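Local coordinates for aldehyde Dehydrogenase (Burkholderia cenocepacia, PDB 4O6R), which probably oxidises aldehydes to carboxylic acids with NAD+ or NADP+ as the hydride acceptor, at the interface of chains A and B and the interface of chains A and C. Residues are numbered along the deposited sequence; one frame, centred on the assembly and turned at random. Chains: chain A/B/C, Aldehyde Dehydrogenase.

Contact 1: the interface of chains A and B. Residues chain A 103, 275, 278-279, 312, 315-317, 327; chain B 492-496.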
ATOM      1  N   ARG A 103      34.012  17.911 -11.900  1.00 13.55           N
ATOM      2  CA  ARG A 103      32.726  18.564 -11.959  1.00 13.99           C
ATOM      3  C   ARG A 103      31.550  17.566 -11.766  1.00 13.56           C
ATOM      4  O   ARG A 103      30.539  17.938 -11.175  1.00 13.10           O
ATOM      5  CB  ARG A 103      32.599  19.394 -13.235  1.00 14.72           C
ATOM      6  CG  ARG A 103      32.372  18.590 -14.493  1.00 14.85           C
ATOM      7  CD  ARG A 103      32.217  19.524 -15.669  1.00 15.89           C
ATOM      8  NE  ARG A 103      31.386  18.907 -16.679  1.00 16.39           N
ATOM      9  CZ  ARG A 103      30.737  19.554 -17.640  1.00 17.43           C
ATOM     10  NH1 ARG A 103      30.883  20.874 -17.799  1.00 18.11           N
ATOM     11  NH2 ARG A 103      29.981  18.855 -18.494  1.00 17.40           N
ATOM     12  N   ASN A 275      21.006  17.265 -26.942  1.00  9.80           N
ATOM     13  CA  ASN A 275      21.624  17.375 -25.622  1.00 10.23           C
ATOM     14  C   ASN A 275      21.379  16.139 -24.781  1.00  9.69           C
ATOM     15  O   ASN A 275      22.298  15.653 -24.103  1.00  9.62           O
ATOM     16  CB  ASN A 275      21.150  18.633 -24.888  1.00 10.78           C
ATOM     17  CG  ASN A 275      21.804  19.886 -25.427  1.00 11.59           C
ATOM     18  OD1 ASN A 275      21.132  20.772 -25.984  1.00 13.34           O
ATOM     19  ND2 ASN A 275      23.101  19.987 -25.266  1.00 11.57           N
ATOM     20  N   ALA A 278      23.657  13.250 -25.908  1.00  8.53           N
ATOM     21  CA  ALA A 278      25.043  13.437 -25.480  1.00  8.73           C
ATOM     22  C   ALA A 278      25.224  13.094 -24.000  1.00  8.72           C
ATOM     23  O   ALA A 278      26.144  12.345 -23.636  1.00  8.73           O
ATOM     24  CB  ALA A 278      25.516  14.838 -25.803  1.00  9.04           C
ATOM     25  N   TRP A 279      24.333  13.606 -23.154  1.00  8.68           N
ATOM     26  CA  TRP A 279      24.276  13.205 -21.765  1.00  8.85           C
ATOM     27  C   TRP A 279      24.165  11.687 -21.626  1.00  8.78           C
ATOM     28  O   TRP A 279      24.868  11.072 -20.823  1.00  9.00           O
ATOM     29  CB  TRP A 279      23.094  13.913 -21.075  1.00  8.95           C
ATOM     30  CG  TRP A 279      22.527  13.242 -19.887  1.00  8.90           C
ATOM     31  CD1 TRP A 279      21.350  12.538 -19.819  1.00  8.79           C
ATOM     32  CD2 TRP A 279      23.077  13.228 -18.567  1.00  9.19           C
ATOM     33  NE1 TRP A 279      21.152  12.087 -18.547  1.00  8.88           N
ATOM     34  CE2 TRP A 279      22.202  12.477 -17.761  1.00  9.05           C
ATOM     35  CE3 TRP A 279      24.240  13.769 -17.993  1.00  9.57           C
ATOM     36  CZ2 TRP A 279      22.445  12.245 -16.404  1.00  9.32           C
ATOM     37  CZ3 TRP A 279      24.489  13.545 -16.644  1.00  9.67           C
ATOM     38  CH2 TRP A 279      23.601  12.791 -15.860  1.00  9.59           C
ATOM     39  N   LEU A 312      28.699  18.479 -31.533  1.00 13.16           N
ATOM     40  CA  LEU A 312      28.753  18.593 -30.068  1.00 13.13           C
ATOM     41  C   LEU A 312      29.752  17.595 -29.459  1.00 12.67           C
ATOM     42  O   LEU A 312      30.567  17.949 -28.615  1.00 12.73           O
ATOM     43  CB  LEU A 312      27.363  18.361 -29.472  1.00 12.95           C
ATOM     44  CG  LEU A 312      27.246  18.358 -27.954  1.00 13.00           C
ATOM     45  CD1 LEU A 312      27.801  19.651 -27.394  1.00 13.59           C
ATOM     46  CD2 LEU A 312      25.793  18.157 -27.592  1.00 12.92           C
ATOM     47  N   SER A 315      33.354  18.333 -29.840  1.00 13.58           N
ATOM     48  CA  SER A 315      33.743  19.487 -29.063  1.00 13.75           C
ATOM     49  C   SER A 315      33.964  19.167 -27.555  1.00 13.48           C
ATOM     50  O   SER A 315      34.489  19.986 -26.825  1.00 13.61           O
ATOM     51  CB  SER A 315      32.671  20.585 -29.213  1.00 13.84           C
ATOM     52  OG  SER A 315      31.569  20.323 -28.338  1.00 13.51           O
ATOM     53  N   ILE A 316      33.532  18.004 -27.091  1.00 12.72           N
ATOM     54  CA  ILE A 316      33.592  17.695 -25.683  1.00 12.60           C
ATOM     55  C   ILE A 316      35.038  17.783 -25.205  1.00 13.00           C
ATOM     56  O   ILE A 316      35.936  17.254 -25.841  1.00 12.83           O
ATOM     57  CB  ILE A 316      32.980  16.309 -25.386  1.00 12.16           C
ATOM     58  CG1 ILE A 316      31.455  16.353 -25.577  1.00 11.84           C
ATOM     59  CG2 ILE A 316      33.344  15.840 -23.982  1.00 12.24           C
ATOM     60  CD1 ILE A 316      30.756  15.009 -25.493  1.00 11.46           C
ATOM     61  N   ARG A 317      35.247  18.454 -24.074  1.00 13.51           N
ATOM     62  CA  ARG A 317      36.601  18.721 -23.577  1.00 14.23           C
ATOM     63  C   ARG A 317      37.112  17.542 -22.767  1.00 14.14           C
ATOM     64  O   ARG A 317      36.633  17.284 -21.653  1.00 13.80           O
ATOM     65  CB  ARG A 317      36.606  19.977 -22.734  1.00 15.19           C
ATOM     66  CG  ARG A 317      36.173  21.223 -23.508  1.00 15.74           C
ATOM     67  CD  ARG A 317      36.411  22.478 -22.696  1.00 16.69           C
ATOM     68  NE  ARG A 317      35.589  22.517 -21.478  1.00 16.81           N
ATOM     69  CZ  ARG A 317      34.373  23.047 -21.385  1.00 17.20           C
ATOM     70  NH1 ARG A 317      33.772  23.572 -22.437  1.00 17.64           N
ATOM     71  NH2 ARG A 317      33.739  23.036 -20.234  1.00 17.37           N
ATOM     72  N   GLU A 327      35.253  17.991 -19.258  1.00 13.76           N
ATOM     73  CA  GLU A 327      33.898  17.469 -19.454  1.00 13.42           C
ATOM     74  C   GLU A 327      33.851  15.951 -19.563  1.00 13.46           C
ATOM     75  O   GLU A 327      32.833  15.356 -19.254  1.00 13.14           O
ATOM     76  CB  GLU A 327      33.271  18.050 -20.710  1.00 13.32           C
ATOM     77  CG  GLU A 327      33.009  19.548 -20.649  1.00 13.73           C
ATOM     78  CD  GLU A 327      32.456  20.103 -21.954  1.00 13.95           C
ATOM     79  OE1 GLU A 327      32.997  19.772 -23.052  1.00 13.66           O
ATOM     80  OE2 GLU A 327      31.464  20.875 -21.878  1.00 14.28           O
TER
ATOM     81  N   PRO B 492      21.525  21.746 -20.348  1.00 16.50           N
ATOM     82  CA  PRO B 492      22.472  20.890 -21.055  1.00 16.22           C
ATOM     83  C   PRO B 492      23.667  20.511 -20.200  1.00 15.55           C
ATOM     84  O   PRO B 492      24.210  21.372 -19.511  1.00 15.54           O
ATOM     85  CB  PRO B 492      22.943  21.779 -22.209  1.00 16.86           C
ATOM     86  CG  PRO B 492      21.786  22.676 -22.453  1.00 17.16           C
ATOM     87  CD  PRO B 492      21.276  22.995 -21.085  1.00 17.03           C
ATOM     88  N   HIS B 493      24.104  19.260 -20.301  1.00 14.90           N
ATOM     89  CA  HIS B 493      25.296  18.779 -19.593  1.00 15.01           C
ATOM     90  C   HIS B 493      26.589  19.331 -20.188  1.00 15.30           C
ATOM     91  O   HIS B 493      27.529  19.630 -19.469  1.00 15.44           O
ATOM     92  CB  HIS B 493      25.314  17.250 -19.624  1.00 14.87           C
ATOM     93  CG  HIS B 493      26.426  16.639 -18.849  1.00 15.22           C
ATOM     94  ND1 HIS B 493      26.513  16.721 -17.479  1.00 15.52           N
ATOM     95  CD2 HIS B 493      27.510  15.940 -19.252  1.00 15.78           C
ATOM     96  CE1 HIS B 493      27.607  16.104 -17.071  1.00 15.83           C
ATOM     97  NE2 HIS B 493      28.234  15.628 -18.127  1.00 16.06           N
ATOM     98  N   PHE B 494      26.647  19.448 -21.510  1.00 15.41           N
ATOM     99  CA  PHE B 494      27.781  20.080 -22.178  1.00 16.02           C
ATOM    100  C   PHE B 494      27.319  21.460 -22.643  1.00 16.67           C
ATOM    101  O   PHE B 494      26.636  21.583 -23.652  1.00 16.96           O
ATOM    102  CB  PHE B 494      28.270  19.211 -23.354  1.00 15.55           C
ATOM    103  CG  PHE B 494      28.581  17.806 -22.956  1.00 15.23           C
ATOM    104  CD1 PHE B 494      29.714  17.523 -22.223  1.00 15.47           C
ATOM    105  CD2 PHE B 494      27.726  16.758 -23.281  1.00 14.78           C
ATOM    106  CE1 PHE B 494      30.010  16.230 -21.810  1.00 15.34           C
ATOM    107  CE2 PHE B 494      28.016  15.452 -22.878  1.00 14.63           C
ATOM    108  CZ  PHE B 494      29.159  15.183 -22.146  1.00 14.89           C
ATOM    109  N   LYS B 495      27.661  22.487 -21.887  1.00 17.83           N
ATOM    110  CA  LYS B 495      27.122  23.828 -22.120  1.00 19.04           C
ATOM    111  C   LYS B 495      27.812  24.504 -23.280  1.00 18.85           C
ATOM    112  O   LYS B 495      29.047  24.571 -23.316  1.00 18.49           O
ATOM    113  CB  LYS B 495      27.285  24.684 -20.882  1.00 20.71           C
ATOM    114  CG  LYS B 495      26.512  24.105 -19.718  1.00 22.58           C
ATOM    115  CD  LYS B 495      26.770  24.836 -18.418  1.00 24.80           C
ATOM    116  CE  LYS B 495      26.213  24.024 -17.259  1.00 26.05           C
ATOM    117  NZ  LYS B 495      24.803  23.599 -17.511  1.00 26.80           N
ATOM    118  N   ARG B 496      27.014  25.013 -24.218  1.00 18.52           N
ATOM    119  CA  ARG B 496      27.545  25.646 -25.420  1.00 18.95           C
ATOM    120  C   ARG B 496      26.823  26.956 -25.718  1.00 19.82           C
ATOM    121  O   ARG B 496      25.931  27.351 -24.991  1.00 20.28           O
ATOM    122  CB  ARG B 496      27.431  24.712 -26.622  1.00 18.39           C
ATOM    123  CG  ARG B 496      28.212  23.412 -26.494  1.00 17.80           C
ATOM    124  CD  ARG B 496      29.719  23.646 -26.559  1.00 17.96           C
ATOM    125  NE  ARG B 496      30.489  22.413 -26.490  1.00 17.53           N
ATOM    126  CZ  ARG B 496      30.858  21.796 -25.362  1.00 17.12           C
ATOM    127  NH1 ARG B 496      30.534  22.277 -24.158  1.00 16.72           N
ATOM    128  NH2 ARG B 496      31.543  20.671 -25.443  1.00 17.08           N
ATOM    129  OXT ARG B 496      27.130  27.660 -26.670  1.00 20.32           O
TER
HETATM  130  O   HOH W   1      24.837  22.017 -25.606  1.00 11.27           O
HETATM  131  O   HOH W   2      29.950  22.111 -20.148  1.00 11.53           O
HETATM  132  O   HOH W   3      24.597  18.590 -23.501  1.00 16.88           O
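B:Arg496, the C-terminal residue of chain B, carries CG anti to its carbonyl carbon and turns sharply at chi2 (-70°), while A:Glu327 stays extended beyond CG (chi2 177°), so the two meet tip to tip. Carboxylate and guanidinium lie nearly coplanar, 20° apart, in an end-on salt bridge: NH1 of B:Arg496 donates to OE2 of A:Glu327 at 2.8 Å, almost straight, and NH2 to OE1 at 2.9 Å, both on syn lone pairs. The anti lone pair of OE1 takes the backbone N of A:Arg317, which fixes the carboxylate's rotation. Along its other edge the guanidinium grips the hydroxyl OG of A:Ser315 with NE (3.0 Å) and NH2, both in plane; that hydroxyl in turn donates to A:Leu312 O. B:Phe494 wedges in beside this, A:Ile316 CD1 lying over one ring face, 3.8 Å from the centroid. The B:His493 ring is sandwiched between NH2 of A:Arg103, a cation-pi contact, and the edge of A:Trp279, CE3 sitting 3.7 Å from B:His493 CG. The same NH2 donates to B:His493 O at 2.7 Å, from above the carbonyl plane. The patch thus clamps the C-terminal tail of one subunit onto its two-fold-related neighbour, probably stabilising the dimer.

Contact 2: the interface of chains A and C. Residues chain A 77, 118-119, 122-123, 126; chain C 77, 118-119, 122-123, 126.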
ATOM      1  N   LEU A  77      20.351   9.140   8.181  1.00  9.38           N
ATOM      2  CA  LEU A  77      20.187  10.578   8.037  1.00  9.98           C
ATOM      3  C   LEU A  77      21.484  11.316   8.381  1.00 10.58           C
ATOM      4  O   LEU A  77      21.898  12.238   7.653  1.00 10.57           O
ATOM      5  CB  LEU A  77      19.041  11.109   8.902  1.00 10.24           C
ATOM      6  CG  LEU A  77      17.637  10.650   8.504  1.00 10.05           C
ATOM      7  CD1 LEU A  77      16.613  11.231   9.481  1.00 10.66           C
ATOM      8  CD2 LEU A  77      17.290  11.086   7.090  1.00  9.86           C
ATOM      9  N   ARG A 118      19.832   9.622   2.435  1.00  8.09           N
ATOM     10  CA  ARG A 118      18.825  10.407   3.142  1.00  8.49           C
ATOM     11  C   ARG A 118      17.433   9.817   2.905  1.00  8.10           C
ATOM     12  O   ARG A 118      16.680   9.655   3.852  1.00  8.01           O
ATOM     13  CB  ARG A 118      18.870  11.876   2.769  1.00  9.20           C
ATOM     14  CG  ARG A 118      17.804  12.701   3.462  1.00 10.05           C
ATOM     15  CD  ARG A 118      18.040  14.183   3.268  1.00 10.90           C
ATOM     16  NE  ARG A 118      19.318  14.605   3.841  1.00 11.54           N
ATOM     17  CZ  ARG A 118      20.364  15.061   3.154  1.00 12.01           C
ATOM     18  NH1 ARG A 118      20.324  15.171   1.834  1.00 12.05           N
ATOM     19  NH2 ARG A 118      21.465  15.449   3.820  1.00 12.70           N
ATOM     20  N   TYR A 119      17.127   9.455   1.653  1.00  7.66           N
ATOM     21  CA  TYR A 119      15.839   8.811   1.340  1.00  7.51           C
ATOM     22  C   TYR A 119      15.626   7.592   2.245  1.00  7.25           C
ATOM     23  O   TYR A 119      14.590   7.456   2.881  1.00  7.24           O
ATOM     24  CB  TYR A 119      15.769   8.409  -0.132  1.00  7.29           C
ATOM     25  CG  TYR A 119      14.479   7.738  -0.515  1.00  7.24           C
ATOM     26  CD1 TYR A 119      13.396   8.483  -0.954  1.00  7.59           C
ATOM     27  CD2 TYR A 119      14.338   6.358  -0.442  1.00  6.92           C
ATOM     28  CE1 TYR A 119      12.214   7.889  -1.341  1.00  7.66           C
ATOM     29  CE2 TYR A 119      13.143   5.742  -0.845  1.00  7.01           C
ATOM     30  CZ  TYR A 119      12.082   6.516  -1.274  1.00  7.40           C
ATOM     31  OH  TYR A 119      10.882   5.927  -1.664  1.00  7.62           O
ATOM     32  N   GLY A 122      14.975   8.127   5.910  1.00  8.42           N
ATOM     33  CA  GLY A 122      13.568   8.468   6.137  1.00  8.96           C
ATOM     34  C   GLY A 122      12.651   7.274   5.884  1.00  9.04           C
ATOM     35  O   GLY A 122      11.592   7.189   6.461  1.00  9.32           O
ATOM     36  N   MET A 123      13.069   6.353   5.025  1.00  7.90           N
ATOM     37  CA  MET A 123      12.287   5.148   4.736  1.00  7.92           C
ATOM     38  C   MET A 123      12.243   4.127   5.864  1.00  7.82           C
ATOM     39  O   MET A 123      11.311   3.326   5.935  1.00  7.74           O
ATOM     40  CB  MET A 123      12.869   4.451   3.522  1.00  8.07           C
ATOM     41  CG  MET A 123      12.203   3.149   3.102  1.00  8.09           C
ATOM     42  SD  MET A 123      10.471   3.368   2.652  1.00  8.63           S
ATOM     43  CE  MET A 123      10.564   3.615   0.886  1.00  8.31           C
ATOM     44  N   LYS A 126       9.154   3.700   7.707  1.00  8.64           N
ATOM     45  CA  LYS A 126       7.936   3.843   6.913  1.00  8.64           C
ATOM     46  C   LYS A 126       7.486   2.522   6.294  1.00  8.85           C
ATOM     47  O   LYS A 126       6.372   2.444   5.778  1.00  9.12           O
ATOM     48  CB  LYS A 126       8.128   4.868   5.806  1.00  8.63           C
ATOM     49  CG  LYS A 126       8.666   6.209   6.265  1.00  8.64           C
ATOM     50  CD  LYS A 126       7.840   6.866   7.348  1.00  8.71           C
ATOM     51  CE  LYS A 126       8.356   8.272   7.595  1.00  8.81           C
ATOM     52  NZ  LYS A 126       9.726   8.316   8.172  1.00  8.83           N
TER
ATOM     53  N   LEU C  77      13.207  17.944   8.351  1.00  8.77           N
ATOM     54  CA  LEU C  77      14.355  17.306   8.980  1.00  9.17           C
ATOM     55  C   LEU C  77      15.207  18.334   9.679  1.00  9.63           C
ATOM     56  O   LEU C  77      15.640  18.123  10.841  1.00  9.65           O
ATOM     57  CB  LEU C  77      15.210  16.527   7.960  1.00  9.26           C
ATOM     58  CG  LEU C  77      14.513  15.315   7.325  1.00  9.15           C
ATOM     59  CD1 LEU C  77      15.421  14.686   6.275  1.00  9.48           C
ATOM     60  CD2 LEU C  77      14.154  14.290   8.393  1.00  9.07           C
ATOM     61  N   ARG C 118      10.614  14.939  12.518  1.00  7.48           N
ATOM     62  CA  ARG C 118      11.604  14.149  11.805  1.00  7.75           C
ATOM     63  C   ARG C 118      10.902  13.054  11.000  1.00  7.46           C
ATOM     64  O   ARG C 118      11.228  12.820   9.835  1.00  7.33           O
ATOM     65  CB  ARG C 118      12.623  13.541  12.743  1.00  8.27           C
ATOM     66  CG  ARG C 118      13.642  12.681  12.023  1.00  8.82           C
ATOM     67  CD  ARG C 118      14.801  12.345  12.924  1.00  9.42           C
ATOM     68  NE  ARG C 118      15.573  13.538  13.263  1.00  9.94           N
ATOM     69  CZ  ARG C 118      15.738  14.025  14.492  1.00 10.59           C
ATOM     70  NH1 ARG C 118      15.170  13.447  15.546  1.00 10.82           N
ATOM     71  NH2 ARG C 118      16.510  15.099  14.674  1.00 11.18           N
ATOM     72  N   TYR C 119       9.933  12.396  11.627  1.00  7.14           N
ATOM     73  CA  TYR C 119       9.161  11.371  10.935  1.00  6.91           C
ATOM     74  C   TYR C 119       8.554  11.904   9.638  1.00  6.79           C
ATOM     75  O   TYR C 119       8.679  11.278   8.566  1.00  6.61           O
ATOM     76  CB  TYR C 119       8.080  10.811  11.843  1.00  6.78           C
ATOM     77  CG  TYR C 119       7.229   9.753  11.193  1.00  6.57           C
ATOM     78  CD1 TYR C 119       6.114  10.094  10.462  1.00  6.46           C
ATOM     79  CD2 TYR C 119       7.553   8.417  11.314  1.00  6.67           C
ATOM     80  CE1 TYR C 119       5.315   9.110   9.880  1.00  6.34           C
ATOM     81  CE2 TYR C 119       6.777   7.421  10.731  1.00  6.60           C
ATOM     82  CZ  TYR C 119       5.666   7.779  10.005  1.00  6.44           C
ATOM     83  OH  TYR C 119       4.881   6.800   9.424  1.00  6.47           O
ATOM     84  N   GLY C 122      10.935  12.661   6.764  1.00  8.31           N
ATOM     85  CA  GLY C 122      11.257  11.433   6.044  1.00  8.46           C
ATOM     86  C   GLY C 122      10.077  10.933   5.231  1.00  8.41           C
ATOM     87  O   GLY C 122      10.286  10.341   4.171  1.00  8.76           O
ATOM     88  N   MET C 123       8.861  11.237   5.683  1.00  8.25           N
ATOM     89  CA  MET C 123       7.630  10.831   5.022  1.00  8.13           C
ATOM     90  C   MET C 123       7.279  11.580   3.738  1.00  8.13           C
ATOM     91  O   MET C 123       6.573  11.015   2.893  1.00  7.90           O
ATOM     92  CB  MET C 123       6.457  10.974   6.000  1.00  8.18           C
ATOM     93  CG  MET C 123       5.071  10.691   5.427  1.00  8.16           C
ATOM     94  SD  MET C 123       4.835   8.986   4.881  1.00  8.48           S
ATOM     95  CE  MET C 123       4.184   8.216   6.335  1.00  8.25           C
ATOM     96  N   LYS C 126       7.692   9.807   0.579  1.00  8.26           N
ATOM     97  CA  LYS C 126       7.296   8.401   0.617  1.00  8.15           C
ATOM     98  C   LYS C 126       5.827   8.172   0.294  1.00  8.31           C
ATOM     99  O   LYS C 126       5.392   7.018   0.135  1.00  8.47           O
ATOM    100  CB  LYS C 126       7.600   7.781   1.975  1.00  8.05           C
ATOM    101  CG  LYS C 126       9.026   8.015   2.480  1.00  8.04           C
ATOM    102  CD  LYS C 126      10.106   7.598   1.488  1.00  8.13           C
ATOM    103  CE  LYS C 126      11.486   7.696   2.106  1.00  8.14           C
ATOM    104  NZ  LYS C 126      11.946   9.061   2.479  1.00  8.16           N
TER
HETATM  105  O   HOH W   4      11.942  10.147   8.953  1.00  6.20           O
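At the apolar centre, A:Gly122 and C:Gly122 bring helices 102-123 together across the two-fold, their CA atoms 3.8 Å apart with no side chain between them. Beside them A:Leu77 and C:Leu77 cross at about a right angle, CD1 of A:Leu77 lying 4.1 Å from CD2 of C:Leu77. Each leucine also sets CD1 against the aliphatic CD of the opposite Arg118, whose chain bends at chi3.

Further out, each Lys126 lies over the other subunit's Tyr119, the two side chains running past each other in opposite directions. The lysine CE sits over the ring centre, 3.5 Å from the centroid for C:Lys126 on A:Tyr119, a CH-pi contact. Bends at chi2 (-56° in A:Lys126) and chi4 (-66°) carry the chain across the ring and curl its ammonium back toward its own helix. There NZ of A:Lys126 donates to A:Gly122 O at 2.8 Å, in the carbonyl plane, at the C-terminal end of the helix, whose dipole would favour a positive charge. The bond across, from A:Lys126 NZ to C:Tyr119 O at 3.2 Å, is weak, but a water 3.0 Å from A:Lys126 NZ links it to C:Arg118 O. The two NZ atoms of A:Lys126 and C:Lys126 stay 6.2 Å apart, each beside carbonyl oxygens that probably temper their repulsion. This symmetric helix seam joins chains A and C, and probably helps to hold the tetramer together.

Contact 3: the interface of chains A and C. Residues chain A 427-428, 431-432; chain C 139, 484-486.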
ATOM      1  N   LEU A 427       1.442  12.486 -27.631  1.00  9.93           N
ATOM      2  CA  LEU A 427       0.895  11.906 -26.424  1.00  9.81           C
ATOM      3  C   LEU A 427       0.716  10.392 -26.491  1.00  9.75           C
ATOM      4  O   LEU A 427       1.282   9.688 -25.661  1.00  9.22           O
ATOM      5  CB  LEU A 427      -0.460  12.556 -26.144  1.00 10.17           C
ATOM      6  CG  LEU A 427      -1.269  12.018 -24.950  1.00 10.24           C
ATOM      7  CD1 LEU A 427      -0.519  12.145 -23.632  1.00  9.98           C
ATOM      8  CD2 LEU A 427      -2.568  12.731 -24.840  1.00 10.70           C
ATOM      9  N   SER A 428      -0.084   9.908 -27.450  1.00 10.09           N
ATOM     10  CA  SER A 428      -0.375   8.462 -27.527  1.00 10.31           C
ATOM     11  C   SER A 428       0.897   7.642 -27.755  1.00 10.06           C
ATOM     12  O   SER A 428       1.130   6.642 -27.093  1.00  9.79           O
ATOM     13  CB  SER A 428      -1.397   8.156 -28.619  1.00 10.87           C
ATOM     14  OG  SER A 428      -2.631   8.798 -28.331  1.00 11.46           O
ATOM     15  N   HIS A 431       3.189   6.985 -24.547  1.00  9.41           N
ATOM     16  CA  HIS A 431       2.762   5.997 -23.578  1.00  9.87           C
ATOM     17  C   HIS A 431       2.706   4.595 -24.184  1.00 10.13           C
ATOM     18  O   HIS A 431       2.997   3.610 -23.504  1.00  9.93           O
ATOM     19  CB  HIS A 431       1.419   6.372 -22.946  1.00 10.15           C
ATOM     20  CG  HIS A 431       1.472   7.646 -22.172  1.00 10.20           C
ATOM     21  ND1 HIS A 431       2.108   7.759 -20.950  1.00 10.01           N
ATOM     22  CD2 HIS A 431       1.014   8.879 -22.472  1.00 10.37           C
ATOM     23  CE1 HIS A 431       2.023   9.004 -20.529  1.00  9.96           C
ATOM     24  NE2 HIS A 431       1.374   9.702 -21.439  1.00 10.24           N
ATOM     25  N   ARG A 432       2.309   4.526 -25.450  1.00 10.57           N
ATOM     26  CA  ARG A 432       2.202   3.255 -26.151  1.00 11.17           C
ATOM     27  C   ARG A 432       3.586   2.623 -26.296  1.00 11.06           C
ATOM     28  O   ARG A 432       3.789   1.442 -25.993  1.00 10.78           O
ATOM     29  CB  ARG A 432       1.586   3.501 -27.535  1.00 11.90           C
ATOM     30  CG  ARG A 432       1.333   2.252 -28.331  1.00 12.54           C
ATOM     31  CD  ARG A 432       0.892   2.569 -29.758  1.00 13.28           C
ATOM     32  NE  ARG A 432      -0.325   3.371 -29.812  1.00 13.97           N
ATOM     33  CZ  ARG A 432      -0.460   4.586 -30.359  1.00 14.49           C
ATOM     34  NH1 ARG A 432       0.561   5.247 -30.920  1.00 14.50           N
ATOM     35  NH2 ARG A 432      -1.652   5.178 -30.304  1.00 15.22           N
TER
ATOM     36  N   LEU C 139      -4.732   4.700 -19.872  1.00  9.07           N
ATOM     37  CA  LEU C 139      -3.841   4.829 -18.718  1.00  8.79           C
ATOM     38  C   LEU C 139      -4.535   5.689 -17.661  1.00  8.46           C
ATOM     39  O   LEU C 139      -5.002   6.771 -17.969  1.00  8.60           O
ATOM     40  CB  LEU C 139      -2.555   5.489 -19.141  1.00  8.91           C
ATOM     41  CG  LEU C 139      -1.595   5.873 -18.028  1.00  8.83           C
ATOM     42  CD1 LEU C 139      -1.039   4.632 -17.353  1.00  8.88           C
ATOM     43  CD2 LEU C 139      -0.477   6.721 -18.614  1.00  9.06           C
ATOM     44  N   VAL C 484      -5.722   8.903 -19.545  1.00  8.21           N
ATOM     45  CA  VAL C 484      -5.223   9.149 -20.900  1.00  8.50           C
ATOM     46  C   VAL C 484      -5.787   8.088 -21.835  1.00  8.77           C
ATOM     47  O   VAL C 484      -5.544   6.905 -21.641  1.00  8.58           O
ATOM     48  CB  VAL C 484      -3.702   9.129 -20.981  1.00  8.62           C
ATOM     49  CG1 VAL C 484      -3.238   9.467 -22.414  1.00  8.94           C
ATOM     50  CG2 VAL C 484      -3.118  10.111 -19.955  1.00  8.52           C
ATOM     51  N   ASN C 485      -6.537   8.529 -22.833  1.00  9.06           N
ATOM     52  CA  ASN C 485      -6.981   7.616 -23.881  1.00  9.73           C
ATOM     53  C   ASN C 485      -5.902   7.426 -24.929  1.00 10.22           C
ATOM     54  O   ASN C 485      -5.807   8.214 -25.866  1.00 10.36           O
ATOM     55  CB  ASN C 485      -8.265   8.122 -24.542  1.00  9.92           C
ATOM     56  CG  ASN C 485      -8.801   7.143 -25.556  1.00 10.34           C
ATOM     57  OD1 ASN C 485      -8.196   6.089 -25.765  1.00 10.62           O
ATOM     58  ND2 ASN C 485      -9.900   7.502 -26.236  1.00 10.51           N
ATOM     59  N   VAL C 486      -5.127   6.377 -24.779  1.00 10.90           N
ATOM     60  CA  VAL C 486      -3.978   6.086 -25.644  1.00 11.95           C
ATOM     61  C   VAL C 486      -4.450   5.339 -26.894  1.00 13.03           C
ATOM     62  O   VAL C 486      -4.206   5.773 -28.016  1.00 13.48           O
ATOM     63  CB  VAL C 486      -2.918   5.259 -24.879  1.00 12.03           C
ATOM     64  CG1 VAL C 486      -1.740   4.906 -25.777  1.00 12.57           C
ATOM     65  CG2 VAL C 486      -2.435   6.027 -23.652  1.00 11.85           C
TER
HETATM   66  O   HOH W   5      -4.291  10.136 -26.686  1.00 15.90           O
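The start of helix 427-436 in chain A faces the end of strand 477-485 in chain C, which is extended at C:Val484 and leaves beta geometry at C:Val486 (phi/psi -85/-54°). In this member of the aldehyde dehydrogenase family, the packing is therefore helix against strand end, and mostly apolar. A:Leu427, with CG anti to the backbone N, meets C:Val484 tip to tip, CD1 to CG1 at 4.0 Å. C:Val486 spreads its two methyls over the helix: CG2 comes within 3.9 Å of A:His431 CB, and CG1, anti to the backbone N, reaches A:Arg432 CB at 4.0 Å. The A:His431 ring crosses C:Leu139 at about a right angle and receives its CD2 methyl 3.6 Å from ND1, while A:Leu427 CD1 of its own chain lies at the ring's edge, in plane.

Polar contact is sparse. The hydroxyl OG of A:Ser428, anti to its carbonyl carbon, makes a weak hydrogen bond to C:Val486 O at 3.4 Å. A water bridges more firmly, 2.7 Å from A:Ser428 OG and 2.6 Å from the backbone oxygen of C:Asn485. The A:Arg432 guanidinium, bent at chi3, is laid over A:Ser428 O of its own helix.

The centres of the C-alpha atoms of contacts 1 and 2 lie about 34 Å apart, those of contacts 1 and 3 about 33 Å, and those of contacts 2 and 3 about 34 Å, so the three patches on chain A are separate. Helix 102-123 nevertheless serves two partners: its start contributes A:Arg103 to contact 1 with chain B, and its far end supplies the seam of contact 2 with chain C. Contacts 2 and 3 are distant patches of one A-C interface. Contacts 1 and 3 both use the C-terminal region of a neighbour, consistent with a role for this region in assembling the four-subunit particle.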